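Side-chain contacts in luciferase-like monooxygenase (Streptomyces bottropensis, PDB 7BIP), which probably acts as a monooxygenase of the bacterial-luciferase family, in the biosynthesis of the aromatic polyketide rishirilide: residues S25-L28 with A29-D33; V147-T151 with F152-G156; V205-T208 with L209-Y212. All coordinates share one frame; numbering follows the deposited sequence.

Interaction 1 (S25-L28 with A29-D33); sequences SLRL and AELAD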
# COMPACT_ATOMS: atom_id res chain seq x y z
N SER A 25 -4.55 0.76 -15.70
CA SER A 25 -3.23 1.23 -15.29
C SER A 25 -2.28 0.07 -15.03
O SER A 25 -1.09 0.15 -15.35
CB SER A 25 -3.35 2.11 -14.05
OG SER A 25 -3.75 3.41 -14.44
N LEU A 26 -2.77 -1.01 -14.40
CA LEU A 26 -1.90 -2.16 -14.19
C LEU A 26 -1.49 -2.80 -15.51
O LEU A 26 -0.36 -3.28 -15.65
CB LEU A 26 -2.58 -3.20 -13.28
CG LEU A 26 -2.66 -2.80 -11.80
CD1 LEU A 26 -3.55 -3.76 -11.03
CD2 LEU A 26 -1.26 -2.74 -11.17
N ARG A 27 -2.38 -2.81 -16.51
CA ARG A 27 -2.01 -3.35 -17.81
C ARG A 27 -0.97 -2.48 -18.50
O ARG A 27 -0.07 -3.00 -19.18
CB ARG A 27 -3.25 -3.53 -18.68
CG ARG A 27 -2.99 -4.07 -20.09
CD ARG A 27 -2.14 -5.33 -20.07
NE ARG A 27 -1.62 -5.64 -21.41
CZ ARG A 27 -0.52 -6.34 -21.64
NH1 ARG A 27 0.19 -6.82 -20.63
NH2 ARG A 27 -0.12 -6.56 -22.89
N LEU A 28 -1.06 -1.15 -18.34
CA LEU A 28 -0.03 -0.27 -18.89
C LEU A 28 1.31 -0.48 -18.19
O LEU A 28 2.37 -0.40 -18.82
CB LEU A 28 -0.46 1.19 -18.80
CG LEU A 28 -1.68 1.54 -19.66
CD1 LEU A 28 -2.23 2.90 -19.30
CD2 LEU A 28 -1.34 1.49 -21.15
N ALA A 29 1.28 -0.73 -16.87
CA ALA A 29 2.50 -1.09 -16.16
C ALA A 29 3.10 -2.38 -16.72
O ALA A 29 4.32 -2.48 -16.90
CB ALA A 29 2.20 -1.24 -14.67
N GLU A 30 2.26 -3.38 -17.02
CA GLU A 30 2.74 -4.61 -17.67
C GLU A 30 3.33 -4.31 -19.04
O GLU A 30 4.37 -4.87 -19.41
CB GLU A 30 1.59 -5.61 -17.80
CG GLU A 30 1.13 -6.23 -16.47
CD GLU A 30 -0.17 -7.02 -16.60
OE1 GLU A 30 -0.70 -7.11 -17.73
OE2 GLU A 30 -0.66 -7.57 -15.59
N LEU A 31 2.67 -3.45 -19.82
CA LEU A 31 3.19 -3.10 -21.13
C LEU A 31 4.52 -2.36 -21.01
O LEU A 31 5.43 -2.57 -21.83
CB LEU A 31 2.16 -2.28 -21.89
CG LEU A 31 2.44 -2.07 -23.38
CD1 LEU A 31 2.32 -3.39 -24.14
CD2 LEU A 31 1.47 -1.04 -23.95
N ALA A 32 4.67 -1.49 -20.01
CA ALA A 32 5.97 -0.86 -19.77
C ALA A 32 7.05 -1.91 -19.55
O ALA A 32 8.16 -1.82 -20.10
CB ALA A 32 5.87 0.08 -18.56
N ASP A 33 6.74 -2.91 -18.73
CA ASP A 33 7.65 -4.03 -18.49
C ASP A 33 8.01 -4.74 -19.80
O ASP A 33 9.19 -4.94 -20.11
CB ASP A 33 6.99 -5.00 -17.51
CG ASP A 33 7.98 -5.82 -16.70
OD1 ASP A 33 9.03 -5.28 -16.33
OD2 ASP A 33 7.66 -6.99 -16.41

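Interaction 2 (V147-T151 with F152-G156); sequences VWEGT and FHRFG. With EDO (1,2-ethanediol), chain J.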
# COMPACT_ATOMS: atom_id res chain seq x y z
N VAL A 147 17.04 7.63 17.35
CA VAL A 147 16.40 8.56 18.26
C VAL A 147 16.11 9.82 17.47
O VAL A 147 17.03 10.54 17.07
CB VAL A 147 17.26 8.86 19.49
CG1 VAL A 147 16.50 9.79 20.41
CG2 VAL A 147 17.58 7.54 20.21
N TRP A 148 14.83 10.06 17.19
CA TRP A 148 14.40 11.18 16.35
C TRP A 148 13.65 12.15 17.24
O TRP A 148 12.56 11.84 17.74
CB TRP A 148 13.55 10.69 15.18
CG TRP A 148 13.08 11.84 14.33
CD1 TRP A 148 11.83 12.39 14.32
CD2 TRP A 148 13.87 12.61 13.42
NE1 TRP A 148 11.79 13.45 13.44
CE2 TRP A 148 13.03 13.61 12.87
CE3 TRP A 148 15.21 12.57 13.01
CZ2 TRP A 148 13.47 14.54 11.93
CZ3 TRP A 148 15.65 13.49 12.07
CH2 TRP A 148 14.78 14.46 11.54
N GLU A 149 14.23 13.33 17.46
CA GLU A 149 13.67 14.33 18.36
C GLU A 149 13.09 15.46 17.53
O GLU A 149 13.50 16.62 17.66
CB GLU A 149 14.75 14.82 19.32
CG GLU A 149 15.27 13.72 20.21
CD GLU A 149 14.24 13.32 21.25
OE1 GLU A 149 13.27 14.07 21.46
OE2 GLU A 149 14.42 12.25 21.88
N GLY A 150 12.14 15.12 16.67
CA GLY A 150 11.73 16.04 15.64
C GLY A 150 10.77 17.11 16.12
O GLY A 150 10.14 17.01 17.18
N THR A 151 10.67 18.14 15.28
CA THR A 151 9.71 19.22 15.51
C THR A 151 8.29 18.67 15.52
O THR A 151 7.44 19.14 16.29
CB THR A 151 9.89 20.30 14.43
OG1 THR A 151 11.23 20.82 14.48
CG2 THR A 151 8.91 21.47 14.65
N PHE A 152 8.03 17.65 14.71
CA PHE A 152 6.68 17.15 14.52
C PHE A 152 6.47 15.75 15.07
O PHE A 152 5.36 15.44 15.50
CB PHE A 152 6.32 17.21 13.04
CG PHE A 152 6.55 18.56 12.46
CD1 PHE A 152 5.70 19.61 12.78
CD2 PHE A 152 7.69 18.82 11.71
CE1 PHE A 152 5.94 20.90 12.30
CE2 PHE A 152 7.95 20.11 11.24
CZ PHE A 152 7.07 21.15 11.54
N HIS A 153 7.51 14.92 15.12
CA HIS A 153 7.39 13.58 15.70
C HIS A 153 8.62 13.28 16.52
O HIS A 153 9.73 13.65 16.13
CB HIS A 153 7.21 12.53 14.60
CG HIS A 153 6.09 12.83 13.66
ND1 HIS A 153 6.29 13.35 12.40
CD2 HIS A 153 4.75 12.72 13.81
CE1 HIS A 153 5.12 13.53 11.81
NE2 HIS A 153 4.17 13.15 12.64
N ARG A 154 8.43 12.63 17.67
CA ARG A 154 9.54 12.23 18.53
C ARG A 154 9.40 10.75 18.85
O ARG A 154 8.35 10.30 19.31
CB ARG A 154 9.57 13.04 19.82
CG ARG A 154 9.73 14.52 19.57
CD ARG A 154 9.82 15.28 20.89
NE ARG A 154 8.49 15.68 21.35
CZ ARG A 154 8.07 15.58 22.60
NH1 ARG A 154 8.88 15.09 23.53
NH2 ARG A 154 6.84 15.96 22.91
N PHE A 155 10.47 9.99 18.60
CA PHE A 155 10.39 8.55 18.85
C PHE A 155 11.80 8.01 18.94
O PHE A 155 12.76 8.64 18.51
CB PHE A 155 9.59 7.83 17.74
CG PHE A 155 10.07 8.14 16.34
CD1 PHE A 155 11.20 7.53 15.81
CD2 PHE A 155 9.35 9.01 15.52
CE1 PHE A 155 11.62 7.81 14.51
CE2 PHE A 155 9.76 9.30 14.24
CZ PHE A 155 10.91 8.69 13.73
N GLY A 156 11.91 6.82 19.52
CA GLY A 156 13.18 6.13 19.55
C GLY A 156 13.77 6.06 20.93
O GLY A 156 13.35 6.77 21.85
C1 EDO J . 15.57 10.38 24.64
O1 EDO J . 14.41 9.86 25.31
C2 EDO J . 15.57 11.90 24.72
O2 EDO J . 16.66 12.42 23.94
O HOH W 1 9.75 15.69 12.98
O HOH W 2 11.59 13.47 23.15
O HOH W 3 7.62 16.94 18.45

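Interaction 3 (V205-T208 with L209-Y212); sequences VQKT and LSLY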
# COMPACT_ATOMS: atom_id res chain seq x y z
N VAL A 205 14.72 26.04 -15.82
CA VAL A 205 15.08 24.66 -15.53
C VAL A 205 16.58 24.46 -15.71
O VAL A 205 17.22 23.74 -14.93
CB VAL A 205 14.27 23.70 -16.43
CG1 VAL A 205 14.70 22.26 -16.20
CG2 VAL A 205 12.78 23.85 -16.14
N GLN A 206 17.17 25.10 -16.72
CA GLN A 206 18.60 24.98 -16.95
C GLN A 206 19.40 25.53 -15.78
O GLN A 206 20.41 24.94 -15.37
CB GLN A 206 19.00 25.69 -18.24
CG GLN A 206 18.65 24.93 -19.49
CD GLN A 206 19.06 25.67 -20.74
OE1 GLN A 206 18.74 26.84 -20.91
NE2 GLN A 206 19.77 24.98 -21.63
N LYS A 207 18.98 26.67 -15.24
CA LYS A 207 19.74 27.27 -14.15
C LYS A 207 19.58 26.47 -12.86
O LYS A 207 20.52 26.36 -12.07
CB LYS A 207 19.34 28.73 -13.95
CG LYS A 207 19.91 29.68 -15.00
CD LYS A 207 21.40 29.42 -15.26
CE LYS A 207 21.67 29.06 -16.72
NZ LYS A 207 23.02 28.46 -16.91
N THR A 208 18.39 25.90 -12.65
CA THR A 208 18.21 24.98 -11.53
C THR A 208 19.13 23.76 -11.67
O THR A 208 19.75 23.32 -10.70
CB THR A 208 16.75 24.54 -11.44
OG1 THR A 208 15.92 25.68 -11.23
CG2 THR A 208 16.55 23.57 -10.29
N LEU A 209 19.22 23.21 -12.88
CA LEU A 209 20.12 22.08 -13.10
C LEU A 209 21.57 22.48 -12.86
O LEU A 209 22.35 21.70 -12.30
CB LEU A 209 19.93 21.52 -14.51
CG LEU A 209 18.67 20.66 -14.68
CD1 LEU A 209 18.30 20.52 -16.16
CD2 LEU A 209 18.88 19.30 -14.06
N SER A 210 21.94 23.68 -13.30
CA SER A 210 23.31 24.15 -13.08
C SER A 210 23.60 24.31 -11.59
O SER A 210 24.66 23.87 -11.11
CB SER A 210 23.53 25.48 -13.81
OG SER A 210 24.89 25.85 -13.78
N LEU A 211 22.68 24.92 -10.85
CA LEU A 211 22.86 25.03 -9.40
C LEU A 211 22.93 23.66 -8.75
O LEU A 211 23.72 23.44 -7.83
CB LEU A 211 21.72 25.84 -8.79
CG LEU A 211 21.54 27.28 -9.29
CD1 LEU A 211 20.31 27.89 -8.65
CD2 LEU A 211 22.78 28.11 -9.00
N TYR A 212 22.09 22.72 -9.21
CA TYR A 212 22.11 21.38 -8.64
C TYR A 212 23.43 20.68 -8.93
O TYR A 212 24.07 20.14 -8.01
CB TYR A 212 20.93 20.56 -9.19
CG TYR A 212 20.94 19.11 -8.78
CD1 TYR A 212 20.60 18.73 -7.49
CD2 TYR A 212 21.30 18.11 -9.69
CE1 TYR A 212 20.60 17.40 -7.11
CE2 TYR A 212 21.32 16.78 -9.32
CZ TYR A 212 20.96 16.43 -8.03
OH TYR A 212 20.98 15.11 -7.65

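Interaction 1 (S25-L28 with A29-D33)
Glu-30 OE1 meets the guanidinium of Arg-27 at its edge, close to the guanidinium plane, while the backbone N of Leu-31 lies over one face of the same group. The edge contact is a salt bridge: Arg-27 NH1 donates to Glu-30 OE1 at 3.0 Å with an N-H...O angle of 158°. The oxygen offers its anti lone pair, the one turned away from OE2, and the carboxylate plane is rotated 65° from that of the guanidinium. Arg-27 reaches forward because its CG stands anti to the backbone N (chi1 179°) and the chain then bends at chi2, which carries the group over the next turn. There Arg-27 CD also comes within 3.3 Å of Glu-30 OE1, and Arg-27 NH2 passes Leu-31 CD1 at 4.2 Å. Glu-30, extended beyond CG, crosses the arginine nearly at right angles. Each charge has a second partner: Arg-27 NH1 also bridges to Glu-34, and Glu-30 OE2 to Arg-67, so the pair is one link in an ionic chain that probably favours the charged forms of both. Underneath run regular alpha-helical bonds, such as Leu-31 N to Arg-27 O at 2.8 Å and Ala-32 N to Leu-28 O at 2.8 Å. Helix 18-35 is the crossover of the beta-alpha-beta unit between strands 2-6 and 39-42. Ala-29 and Ala-32 rest on Val-40 of the latter strand, Leu-28 packs on Phe-332 and Met-339 of helix 332-345, and Leu-26 lies against helix 57-67 and Ile-98 of the second subunit.

Interaction 2 (V147-T151 with F152-G156)
Backbone hydrogen bonds pair Trp-148 with Phe-155 in both directions: Trp-148 N to Phe-155 O at 2.8 Å, nearly along the C=O axis, and Phe-155 N to Trp-148 O at 2.9 Å. They define an antiparallel hairpin, its strand axes at 169°, and Gly-150 N adds a weak bond to His-153 O at the turn. Aromatic contacts occupy the face of Trp-148 and Phe-155. The Trp-148 CB lies over the Phe-155 ring, a CH-pi contact 3.8 Å from its centroid; the rings, planes 30° apart, are so far displaced that little of one lies over the other. Phe-155 CG sits between backbone N and carbonyl carbon (chi1 52°), which folds the ring back beneath Trp-148. At the turn, Thr-151 CG2 stands over the Phe-152 face, 3.7 Å from the centroid. Water-mediated links complete the set. One water accepts from Trp-148 NE1 at 3.1 Å and from Phe-152 N, while another joins Glu-149 OE1 to Arg-154 NH1, two atoms that stay 5.0 Å apart. The chemistry is thus split by face: aromatic carbon is buried against helices 126-142 and 85-98, whereas the opposite charges of Glu-149 and Arg-154 communicate through water, so any attraction between them is probably softened by solvent.

Interaction 3 (V205-T208 with L209-Y212)
Val-205 and Leu-209, one helical turn apart, run alongside each other in the same direction, their tips touching where Val-205 CG1 meets Leu-209 CD1 at 4.0 Å. Leu-209 also sits on the turn before it, with CG 3.4 Å from Val-205 O. A closer approach is made by Leu-211, whose CG lies 3.1 Å from Lys-207 O. Its CG is anti to its own carbonyl carbon (chi1 -59°), a torsion that lays the branch point back along the preceding turn. Lys-207 contributes little beyond its backbone: NZ only skirts Ser-210 CB, at 4.3 Å. The next shell is the helical ladder that fixes these spacings. Leu-211 N bonds to Lys-207 O at 2.9 Å with an N-H...O angle of 169°, and Tyr-212 N to Thr-208 O at 2.8 Å; Leu-209 N and Ser-210 N make the equivalent bonds to Val-205 O and Gln-206 O. Polar side-chain ends are then tied further out. Thr-208 OG1, placed beside its own backbone N by a chi1 of -60°, bonds back to Gln-204 O in the preceding turn. Gln-206 NE2 is bonded to Trp-315 O and Tyr-212 OH to His-191 O, so both side chains anchor the helix to other parts of the chain. Helix 202-218 forms the crossover of a beta-alpha-beta unit. Val-205 and Leu-209 pack on Leu-195 of strand 192-195 and Met-230 of strand 228-236, while Thr-208 and Leu-211 abut Pro-180 of helix 180-188.

How the interactions relate
Interactions 1 and 3 are both stretches of about two turns within crossover helices of the parallel barrel-type sheet, on opposite sides of the chain's centre with centres 32 Å apart; neither shares an element with the other. Interaction 2 is a surface hairpin whose centre is 28 Å from that of the chain, against 16 and 19 Å for interactions 1 and 3. Chemistry follows place. In 25-33 a direct ion pair sits on a stretch most of whose other side chains are buried; in 205-212 the cross-contact is aliphatic and the polar ends of Gln-206, Thr-208 and Tyr-212 bond to residues outside it; in 147-156 aromatic contacts face helices while charges meet through water. The second subunit touches interactions 1 and 2 but not interaction 3.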